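Local coordinates for protein 5-cytosine DNA methyltransferase (Entamoeba histolytica, PDB 3QV2) that probably transfers a methyl group from S-adenosyl-L-methionine to carbon 5 of cytosine in DNA or tRNA, as a member of the Dnmt2 group of methyltransferases, at residues F235-T240 with Y302-N307; K218-F222 with I242-T246; K281-F285 with S308-F312. All blocks are in the same frame, centred on the assembly; numbering follows the deposited sequence.

Interaction 1 (F235-T240 with Y302-N307). With SAH (S-adenosyl-L-homocysteine), chain B.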
loop_
_atom_site.group_PDB
_atom_site.type_symbol
_atom_site.label_atom_id
_atom_site.label_comp_id
_atom_site.label_asym_id
_atom_site.label_seq_id
_atom_site.Cartn_x
_atom_site.Cartn_y
_atom_site.Cartn_z
ATOM N N PHE A 235 -0.341 -4.428 -9.199
ATOM C CA PHE A 235 -1.338 -5.398 -8.766
ATOM C C PHE A 235 -2.485 -4.670 -8.075
ATOM O O PHE A 235 -2.268 -3.928 -7.118
ATOM C CB PHE A 235 -0.722 -6.421 -7.808
ATOM C CG PHE A 235 0.246 -7.368 -8.462
ATOM C CD1 PHE A 235 -0.210 -8.433 -9.221
ATOM C CD2 PHE A 235 1.612 -7.206 -8.298
ATOM C CE1 PHE A 235 0.677 -9.311 -9.817
ATOM C CE2 PHE A 235 2.505 -8.082 -8.891
ATOM C CZ PHE A 235 2.034 -9.136 -9.651
ATOM N N THR A 236 -3.704 -4.878 -8.564
ATOM C CA THR A 236 -4.874 -4.248 -7.962
ATOM C C THR A 236 -5.826 -5.276 -7.356
ATOM O O THR A 236 -5.600 -6.485 -7.443
ATOM C CB THR A 236 -5.649 -3.374 -8.971
ATOM O OG1 THR A 236 -6.342 -4.210 -9.906
ATOM C CG2 THR A 236 -4.700 -2.448 -9.717
ATOM N N LYS A 237 -6.898 -4.774 -6.753
ATOM C CA LYS A 237 -7.844 -5.598 -6.011
ATOM C C LYS A 237 -8.417 -6.771 -6.810
ATOM O O LYS A 237 -8.548 -7.878 -6.287
ATOM C CB LYS A 237 -8.982 -4.721 -5.486
ATOM C CG LYS A 237 -9.906 -5.400 -4.493
ATOM C CD LYS A 237 -10.891 -4.398 -3.909
ATOM C CE LYS A 237 -11.692 -4.994 -2.761
ATOM N NZ LYS A 237 -12.579 -3.976 -2.124
ATOM N N SER A 238 -8.758 -6.527 -8.071
ATOM C CA SER A 238 -9.465 -7.523 -8.873
ATOM C C SER A 238 -8.545 -8.410 -9.711
ATOM O O SER A 238 -8.972 -8.977 -10.717
ATOM C CB SER A 238 -10.492 -6.841 -9.781
ATOM O OG SER A 238 -11.467 -6.150 -9.018
ATOM N N TYR A 239 -7.289 -8.535 -9.298
ATOM C CA TYR A 239 -6.338 -9.363 -10.034
ATOM C C TYR A 239 -6.850 -10.799 -10.118
ATOM O O TYR A 239 -7.379 -11.330 -9.145
ATOM C CB TYR A 239 -4.958 -9.310 -9.376
ATOM C CG TYR A 239 -3.882 -10.085 -10.107
ATOM C CD1 TYR A 239 -3.502 -9.740 -11.399
ATOM C CD2 TYR A 239 -3.231 -11.149 -9.497
ATOM C CE1 TYR A 239 -2.514 -10.444 -12.065
ATOM C CE2 TYR A 239 -2.244 -11.857 -10.156
ATOM C CZ TYR A 239 -1.889 -11.501 -11.437
ATOM O OH TYR A 239 -0.904 -12.209 -12.088
ATOM N N THR A 240 -6.694 -11.406 -11.293
ATOM C CA THR A 240 -7.196 -12.753 -11.590
ATOM C C THR A 240 -8.712 -12.799 -11.777
ATOM O O THR A 240 -9.283 -13.861 -12.027
ATOM C CB THR A 240 -6.768 -13.814 -10.542
ATOM O OG1 THR A 240 -7.569 -13.692 -9.361
ATOM C CG2 THR A 240 -5.296 -13.665 -10.190
ATOM N N TYR A 302 -5.977 -11.766 -2.817
ATOM C CA TYR A 302 -5.660 -10.880 -3.931
ATOM C C TYR A 302 -6.225 -9.485 -3.692
ATOM O O TYR A 302 -5.546 -8.484 -3.916
ATOM C CB TYR A 302 -6.222 -11.447 -5.237
ATOM C CG TYR A 302 -5.387 -12.546 -5.854
ATOM C CD1 TYR A 302 -4.012 -12.403 -6.000
ATOM C CD2 TYR A 302 -5.971 -13.727 -6.291
ATOM C CE1 TYR A 302 -3.245 -13.404 -6.568
ATOM C CE2 TYR A 302 -5.212 -14.734 -6.858
ATOM C CZ TYR A 302 -3.852 -14.568 -6.995
ATOM O OH TYR A 302 -3.096 -15.569 -7.560
ATOM N N GLN A 303 -7.470 -9.431 -3.234
ATOM C CA GLN A 303 -8.149 -8.163 -2.990
ATOM C C GLN A 303 -7.423 -7.325 -1.943
ATOM O O GLN A 303 -7.195 -6.130 -2.140
ATOM C CB GLN A 303 -9.597 -8.409 -2.563
ATOM C CG GLN A 303 -10.441 -9.089 -3.631
ATOM C CD GLN A 303 -11.788 -9.548 -3.108
ATOM O OE1 GLN A 303 -12.170 -9.232 -1.981
ATOM N NE2 GLN A 303 -12.516 -10.298 -3.928
ATOM N N CYS A 304 -7.059 -7.958 -0.832
ATOM C CA CYS A 304 -6.334 -7.276 0.234
ATOM C C CYS A 304 -4.966 -6.808 -0.252
ATOM O O CYS A 304 -4.584 -5.658 -0.041
ATOM C CB CYS A 304 -6.175 -8.193 1.450
ATOM S SG CYS A 304 -7.726 -8.594 2.289
ATOM N N LEU A 305 -4.238 -7.704 -0.908
ATOM C CA LEU A 305 -2.915 -7.381 -1.432
ATOM C C LEU A 305 -2.977 -6.252 -2.456
ATOM O O LEU A 305 -2.137 -5.353 -2.454
ATOM C CB LEU A 305 -2.263 -8.622 -2.044
ATOM C CG LEU A 305 -1.825 -9.695 -1.045
ATOM C CD1 LEU A 305 -1.600 -11.032 -1.737
ATOM C CD2 LEU A 305 -0.575 -9.247 -0.300
ATOM N N GLY A 306 -3.976 -6.305 -3.330
ATOM C CA GLY A 306 -4.160 -5.280 -4.341
ATOM C C GLY A 306 -4.386 -3.913 -3.725
ATOM O O GLY A 306 -4.061 -2.889 -4.325
ATOM N N ASN A 307 -4.942 -3.898 -2.518
ATOM C CA ASN A 307 -5.232 -2.652 -1.816
ATOM C C ASN A 307 -4.128 -2.229 -0.849
ATOM O O ASN A 307 -4.240 -1.195 -0.189
ATOM C CB ASN A 307 -6.564 -2.760 -1.067
ATOM C CG ASN A 307 -7.762 -2.734 -1.995
ATOM O OD1 ASN A 307 -7.768 -2.021 -2.997
ATOM N ND2 ASN A 307 -8.786 -3.513 -1.665
HETATM N N SAH B . -2.625 0.204 3.745
HETATM C CA SAH B . -3.372 -0.965 4.167
HETATM C CB SAH B . -4.736 -1.013 3.492
HETATM C CG SAH B . -5.390 0.283 3.077
HETATM S SD SAH B . -6.962 0.173 2.201
HETATM C C SAH B . -2.567 -2.205 3.870
HETATM O O SAH B . -3.159 -3.301 3.658
HETATM O OXT SAH B . -1.291 -2.146 3.838
HETATM C "C5'" SAH B . -8.183 1.140 3.063
HETATM C "C4'" SAH B . -8.813 0.558 4.274
HETATM O "O4'" SAH B . -9.519 1.556 4.925
HETATM C "C3'" SAH B . -9.776 -0.473 3.881
HETATM O "O3'" SAH B . -9.322 -1.718 4.289
HETATM C "C2'" SAH B . -11.023 -0.163 4.533
HETATM O "O2'" SAH B . -11.506 -1.282 5.188
HETATM C "C1'" SAH B . -10.690 0.892 5.495
HETATM N N9 SAH B . -11.811 1.751 5.749
HETATM C C8 SAH B . -12.647 2.361 4.898
HETATM N N7 SAH B . -13.530 3.056 5.635
HETATM C C5 SAH B . -13.240 2.871 6.945
HETATM C C6 SAH B . -13.813 3.341 8.130
HETATM N N6 SAH B . -14.961 4.212 8.099
HETATM N N1 SAH B . -13.267 2.956 9.298
HETATM C C2 SAH B . -12.201 2.147 9.350
HETATM N N3 SAH B . -11.636 1.686 8.229
HETATM C C4 SAH B . -12.132 2.030 7.026
HETATM O O HOH W 1 -3.666 -8.101 -6.200
HETATM O O HOH W 2 -6.806 -1.946 -5.766
#
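Lys-237 loses more surface to the contact than any other residue, although it stays exposed, its extended side chain lying along the last turn of helix 298-306. CG of Lys-237 approaches CB of Gln-303 at 3.6 Å, and its CD lies 3.2 Å from ND2 of Asn-307, while the backbone O of Lys-237 receives a CA-H...O contact from CA of Gln-303 at 3.3 Å. Gly-306 permits this closeness: its CA is 3.4 Å from C of Thr-236, and a CB there would collide with the opposing backbone. Phe-235 to Tyr-239 make up the FTxxY part of the CFTxxY sequence characteristic of Dnmt2 enzymes, with Thr-236 to Tyr-239 forming a type I turn, and 302-307 ends in the first two residues of the GNSV sequence of motif X, where Asn-307 borders the S-adenosyl-L-homocysteine pocket. One water bridges O of Thr-236 and O of Tyr-302, another N of Lys-237 and OD1 of Asn-307. Tyr-302 presents its ring face to the edge of Tyr-239 in a T-shaped pair, centroids 5.4 Å apart and planes at 80°, and Thr-240 CG2 sits 3.8 Å from the Tyr-302 centroid as a CH-pi contact. Tyr-302 OH bonds to Phe-274 O, Tyr-239 OH to Ser-248 O.

Interaction 2 (K218-F222 with I242-T246)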
loop_
_atom_site.group_PDB
_atom_site.type_symbol
_atom_site.label_atom_id
_atom_site.label_comp_id
_atom_site.label_asym_id
_atom_site.label_seq_id
_atom_site.Cartn_x
_atom_site.Cartn_y
_atom_site.Cartn_z
ATOM N N LYS A 218 -8.936 -13.209 -24.476
ATOM C CA LYS A 218 -8.369 -11.952 -23.992
ATOM C C LYS A 218 -6.862 -12.024 -23.761
ATOM O O LYS A 218 -6.280 -11.126 -23.153
ATOM C CB LYS A 218 -9.066 -11.504 -22.704
ATOM C CG LYS A 218 -10.568 -11.325 -22.845
ATOM C CD LYS A 218 -11.114 -10.358 -21.807
ATOM C CE LYS A 218 -12.593 -10.093 -22.027
ATOM N NZ LYS A 218 -13.062 -8.915 -21.246
ATOM N N GLY A 219 -6.235 -13.087 -24.250
ATOM C CA GLY A 219 -4.810 -13.284 -24.052
ATOM C C GLY A 219 -3.962 -12.102 -24.484
ATOM O O GLY A 219 -2.930 -11.814 -23.876
ATOM N N MET A 220 -4.401 -11.414 -25.532
ATOM C CA MET A 220 -3.651 -10.291 -26.087
ATOM C C MET A 220 -3.746 -9.035 -25.222
ATOM O O MET A 220 -3.010 -8.072 -25.434
ATOM C CB MET A 220 -4.123 -9.988 -27.512
ATOM C CG MET A 220 -3.846 -11.105 -28.505
ATOM S SD MET A 220 -2.083 -11.342 -28.800
ATOM C CE MET A 220 -1.665 -9.796 -29.601
ATOM N N LEU A 221 -4.650 -9.048 -24.250
ATOM C CA LEU A 221 -4.844 -7.893 -23.380
ATOM C C LEU A 221 -3.937 -7.947 -22.155
ATOM O O LEU A 221 -3.693 -6.929 -21.508
ATOM C CB LEU A 221 -6.307 -7.784 -22.948
ATOM C CG LEU A 221 -7.323 -7.652 -24.084
ATOM C CD1 LEU A 221 -8.742 -7.583 -23.540
ATOM C CD2 LEU A 221 -7.013 -6.433 -24.940
ATOM N N PHE A 222 -3.442 -9.138 -21.839
ATOM C CA PHE A 222 -2.551 -9.317 -20.699
ATOM C C PHE A 222 -1.225 -8.594 -20.895
ATOM O O PHE A 222 -0.694 -8.540 -22.004
ATOM C CB PHE A 222 -2.268 -10.802 -20.465
ATOM C CG PHE A 222 -3.365 -11.527 -19.738
ATOM C CD1 PHE A 222 -3.594 -11.292 -18.392
ATOM C CD2 PHE A 222 -4.149 -12.463 -20.392
ATOM C CE1 PHE A 222 -4.596 -11.964 -17.716
ATOM C CE2 PHE A 222 -5.151 -13.138 -19.722
ATOM C CZ PHE A 222 -5.374 -12.887 -18.382
ATOM N N ILE A 242 -10.411 -9.552 -13.214
ATOM C CA ILE A 242 -10.464 -8.707 -14.401
ATOM C C ILE A 242 -9.101 -8.724 -15.076
ATOM O O ILE A 242 -8.071 -8.593 -14.416
ATOM C CB ILE A 242 -10.851 -7.255 -14.059
ATOM C CG1 ILE A 242 -12.349 -7.153 -13.758
ATOM C CG2 ILE A 242 -10.496 -6.322 -15.207
ATOM C CD1 ILE A 242 -12.766 -7.825 -12.469
ATOM N N VAL A 243 -9.099 -8.890 -16.394
ATOM C CA VAL A 243 -7.859 -9.043 -17.148
ATOM C C VAL A 243 -7.007 -7.772 -17.180
ATOM O O VAL A 243 -5.833 -7.797 -16.814
ATOM C CB VAL A 243 -8.137 -9.503 -18.596
ATOM C CG1 VAL A 243 -6.853 -9.504 -19.410
ATOM C CG2 VAL A 243 -8.784 -10.881 -18.600
ATOM N N GLU A 244 -7.604 -6.666 -17.614
ATOM C CA GLU A 244 -6.850 -5.439 -17.862
ATOM C C GLU A 244 -6.632 -4.573 -16.624
ATOM O O GLU A 244 -7.545 -4.365 -15.825
ATOM C CB GLU A 244 -7.532 -4.611 -18.954
ATOM C CG GLU A 244 -7.732 -5.355 -20.262
ATOM C CD GLU A 244 -8.405 -4.503 -21.319
ATOM O OE1 GLU A 244 -7.752 -3.572 -21.837
ATOM O OE2 GLU A 244 -9.588 -4.760 -21.628
ATOM N N GLY A 245 -5.408 -4.072 -16.477
ATOM C CA GLY A 245 -5.085 -3.080 -15.466
ATOM C C GLY A 245 -5.087 -3.558 -14.027
ATOM O O GLY A 245 -5.089 -2.744 -13.102
ATOM N N THR A 246 -5.079 -4.871 -13.826
ATOM C CA THR A 246 -5.107 -5.422 -12.474
ATOM C C THR A 246 -3.800 -6.113 -12.104
ATOM O O THR A 246 -3.630 -6.568 -10.972
ATOM C CB THR A 246 -6.273 -6.407 -12.285
ATOM O OG1 THR A 246 -6.060 -7.567 -13.098
ATOM C CG2 THR A 246 -7.588 -5.750 -12.667
HETATM O O HOH W 3 -11.700 -7.808 -18.455
#
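Lys-218 points its CA-to-CB bond toward the loop 242-246, and its aliphatic CD comes within 4.0 Å of CG2 of Val-243. Its ammonium group reaches the same loop only indirectly: a water accepts weak bonds from NZ of Lys-218 (3.3 Å) and from the backbone N of Val-243 (3.5 Å). A backbone hydrogen bond then runs from N of Leu-221 back to O of Lys-218 (2.9 Å), and Leu-221 points its CA-to-CB bond toward the loop. Its CB packs at 4.0 Å against CG1 of Val-243, and its CD1 lies 3.5 Å from OE2 of Glu-244, so the carboxylate of Glu-244 rests beside a methyl group. Phe-222 comes last and completes the bed for the valine: CG1 of Val-243 stands 3.7 Å from the ring centroid, 9° off its normal, a CH-pi contact over the face. The two segments run into the two strands of a small parallel sheet, 224-226 and 249-251, in the part of the chain that corresponds to the target recognition region of C5-methyltransferases. On the loop side, OG1 of Thr-246 bonds to O of Ile-242 (2.6 Å) across the bend that contains Val-243. The contact is thus mostly apolar and centred on Val-243, which touches three residues, with Glu-244 against Leu-221 and a weak water bridge.

Interaction 3 (K281-F285 with S308-F312). With SAH (S-adenosyl-L-homocysteine), chain B; SO4 (sulfate ion), chain E.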
loop_
_atom_site.group_PDB
_atom_site.type_symbol
_atom_site.label_atom_id
_atom_site.label_comp_id
_atom_site.label_asym_id
_atom_site.label_seq_id
_atom_site.Cartn_x
_atom_site.Cartn_y
_atom_site.Cartn_z
ATOM N N LYS A 281 5.520 -10.931 -1.480
ATOM C CA LYS A 281 6.966 -10.740 -1.501
ATOM C C LYS A 281 7.364 -9.514 -2.319
ATOM O O LYS A 281 8.286 -8.784 -1.951
ATOM C CB LYS A 281 7.672 -11.993 -2.029
ATOM C CG LYS A 281 7.738 -13.133 -1.022
ATOM C CD LYS A 281 8.439 -14.353 -1.594
ATOM C CE LYS A 281 7.585 -15.040 -2.646
ATOM N NZ LYS A 281 8.225 -16.287 -3.152
ATOM N N ILE A 282 6.666 -9.286 -3.424
ATOM C CA ILE A 282 6.949 -8.134 -4.274
ATOM C C ILE A 282 6.644 -6.823 -3.552
ATOM O O ILE A 282 7.331 -5.821 -3.752
ATOM C CB ILE A 282 6.158 -8.195 -5.596
ATOM C CG1 ILE A 282 6.598 -9.406 -6.426
ATOM C CG2 ILE A 282 6.351 -6.916 -6.387
ATOM C CD1 ILE A 282 5.881 -9.527 -7.757
ATOM N N HIS A 283 5.616 -6.837 -2.707
ATOM C CA HIS A 283 5.241 -5.651 -1.942
ATOM C C HIS A 283 6.138 -5.452 -0.722
ATOM O O HIS A 283 6.014 -4.460 -0.007
ATOM C CB HIS A 283 3.769 -5.710 -1.528
ATOM C CG HIS A 283 2.816 -5.446 -2.653
ATOM N ND1 HIS A 283 1.485 -5.140 -2.446
ATOM C CD2 HIS A 283 2.996 -5.439 -3.993
ATOM C CE1 HIS A 283 0.892 -4.959 -3.610
ATOM N NE2 HIS A 283 1.786 -5.135 -4.567
ATOM N N GLY A 284 7.032 -6.405 -0.487
ATOM C CA GLY A 284 8.054 -6.252 0.533
ATOM C C GLY A 284 7.643 -6.590 1.953
ATOM O O GLY A 284 8.235 -6.081 2.905
ATOM N N PHE A 285 6.637 -7.443 2.109
ATOM C CA PHE A 285 6.270 -7.929 3.435
ATOM C C PHE A 285 7.298 -8.956 3.905
ATOM O O PHE A 285 7.979 -9.573 3.086
ATOM C CB PHE A 285 4.864 -8.533 3.430
ATOM C CG PHE A 285 3.771 -7.521 3.234
ATOM C CD1 PHE A 285 3.016 -7.077 4.308
ATOM C CD2 PHE A 285 3.501 -7.011 1.976
ATOM C CE1 PHE A 285 2.010 -6.146 4.128
ATOM C CE2 PHE A 285 2.498 -6.080 1.791
ATOM C CZ PHE A 285 1.752 -5.646 2.868
ATOM N N SER A 308 -3.065 -3.024 -0.768
ATOM C CA SER A 308 -1.984 -2.756 0.176
ATOM C C SER A 308 -1.004 -1.712 -0.355
ATOM O O SER A 308 -1.396 -0.789 -1.069
ATOM C CB SER A 308 -1.239 -4.045 0.531
ATOM O OG SER A 308 -0.505 -4.531 -0.577
ATOM N N VAL A 309 0.270 -1.865 -0.004
ATOM C CA VAL A 309 1.283 -0.871 -0.341
ATOM C C VAL A 309 2.620 -1.509 -0.705
ATOM O O VAL A 309 2.778 -2.729 -0.641
ATOM C CB VAL A 309 1.532 0.088 0.842
ATOM C CG1 VAL A 309 0.270 0.871 1.181
ATOM C CG2 VAL A 309 2.028 -0.687 2.052
ATOM N N SER A 310 3.577 -0.670 -1.089
ATOM C CA SER A 310 4.946 -1.113 -1.317
ATOM C C SER A 310 5.789 -0.825 -0.082
ATOM O O SER A 310 6.305 0.282 0.082
ATOM C CB SER A 310 5.548 -0.407 -2.532
ATOM O OG SER A 310 6.937 -0.679 -2.641
ATOM N N CYS A 311 5.919 -1.820 0.789
ATOM C CA CYS A 311 6.681 -1.662 2.021
ATOM C C CYS A 311 8.100 -1.188 1.737
ATOM O O CYS A 311 8.686 -0.453 2.530
ATOM C CB CYS A 311 6.708 -2.972 2.809
ATOM S SG CYS A 311 5.073 -3.581 3.276
ATOM N N PHE A 312 8.645 -1.612 0.601
ATOM C CA PHE A 312 9.971 -1.172 0.178
ATOM C C PHE A 312 10.064 0.348 0.151
ATOM O O PHE A 312 10.932 0.938 0.792
ATOM C CB PHE A 312 10.315 -1.732 -1.206
ATOM C CG PHE A 312 10.668 -3.192 -1.205
ATOM C CD1 PHE A 312 11.846 -3.632 -0.623
ATOM C CD2 PHE A 312 9.833 -4.122 -1.801
ATOM C CE1 PHE A 312 12.178 -4.974 -0.623
ATOM C CE2 PHE A 312 10.161 -5.464 -1.806
ATOM C CZ PHE A 312 11.334 -5.891 -1.215
HETATM N N SAH B . -2.625 0.204 3.745
HETATM C CA SAH B . -3.372 -0.965 4.167
HETATM C CB SAH B . -4.736 -1.013 3.492
HETATM C CG SAH B . -5.390 0.283 3.077
HETATM S SD SAH B . -6.962 0.173 2.201
HETATM C C SAH B . -2.567 -2.205 3.870
HETATM O O SAH B . -3.159 -3.301 3.658
HETATM O OXT SAH B . -1.291 -2.146 3.838
HETATM C "C5'" SAH B . -8.183 1.140 3.063
HETATM C "C4'" SAH B . -8.813 0.558 4.274
HETATM O "O4'" SAH B . -9.519 1.556 4.925
HETATM C "C3'" SAH B . -9.776 -0.473 3.881
HETATM O "O3'" SAH B . -9.322 -1.718 4.289
HETATM C "C2'" SAH B . -11.023 -0.163 4.533
HETATM O "O2'" SAH B . -11.506 -1.282 5.188
HETATM C "C1'" SAH B . -10.690 0.892 5.495
HETATM N N9 SAH B . -11.811 1.751 5.749
HETATM C C8 SAH B . -12.647 2.361 4.898
HETATM N N7 SAH B . -13.530 3.056 5.635
HETATM C C5 SAH B . -13.240 2.871 6.945
HETATM C C6 SAH B . -13.813 3.341 8.130
HETATM N N6 SAH B . -14.961 4.212 8.099
HETATM N N1 SAH B . -13.267 2.956 9.298
HETATM C C2 SAH B . -12.201 2.147 9.350
HETATM N N3 SAH B . -11.636 1.686 8.229
HETATM C C4 SAH B . -12.132 2.030 7.026
HETATM S S SO4 E . 9.134 -18.499 0.109
HETATM O O1 SO4 E . 7.925 -18.815 -0.642
HETATM O O2 SO4 E . 9.935 -17.544 -0.669
HETATM O O3 SO4 E . 8.756 -17.934 1.407
HETATM O O4 SO4 E . 9.931 -19.694 0.384
HETATM O O HOH W 4 7.146 -2.984 -4.087
#
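The joint between motifs IX and X of the C5-methyltransferase fold lies here, where the end of helix 276-282 meets the turn that carries Ser-308 and Val-309 along the S-adenosyl-L-homocysteine pocket; CA of Ser-308 is 3.7 Å from O of the cofactor product, and CG1 of Val-309 is 3.9 Å from its N. His-283 supplies both direct hydrogen bonds. Its ND1 donates to OG of Ser-308 (2.8 Å), a hydroxyl that is also bonded to the backbone O of Leu-305, and its backbone O accepts from N of Cys-311 (2.8 Å) in the first turn of helix 311-321. Ser-310 is the N-cap of that helix, and a water joins its OG (2.7 Å) to O of Ile-282 (2.9 Å). Gly-284 closes helix 276-282 in a Schellman motif with positive phi, and its CA lies only 3.2 Å from CE2 of Phe-312, where a side chain would collide with the ring. Beyond it, Phe-285 swings its ring back so that SG of Cys-311 sits 3.8 Å from the ring centroid, 7° off the normal, a sulfur-aromatic contact over the face; Phe-285 and Cys-311 both also pack on Ser-25 of helix 22-29. Backbone and side chain of His-283 thus bond to the N-terminal end of helix 311-321 and to the turn before it in a buried contact, tying pocket-lining Ser-308 to the end of helix 276-282.

Overall arrangement
Interaction 3 is buried, interaction 1 partly buried and interaction 2 a surface contact. Helix 298-306 connects interactions 1 and 3: its end packs in interaction 1 and continues directly into 308-312 of interaction 3, both border S-adenosyl-L-homocysteine, and the side chains of Phe-235 and Ile-282 touch between them. Interaction 2 approaches the rest through one loop, which contributes 235-240 to interaction 1 and 242-246 to interaction 2, with Thr-236 N probably hydrogen-bonded to Thr-246 O at 2.9 Å. Chemistry follows depth: direct hydrogen bonds in interaction 3, aromatic and water-mediated contacts in interaction 1, and chiefly aliphatic packing in interaction 2, about 9 Å from interaction 3 at the nearest atoms.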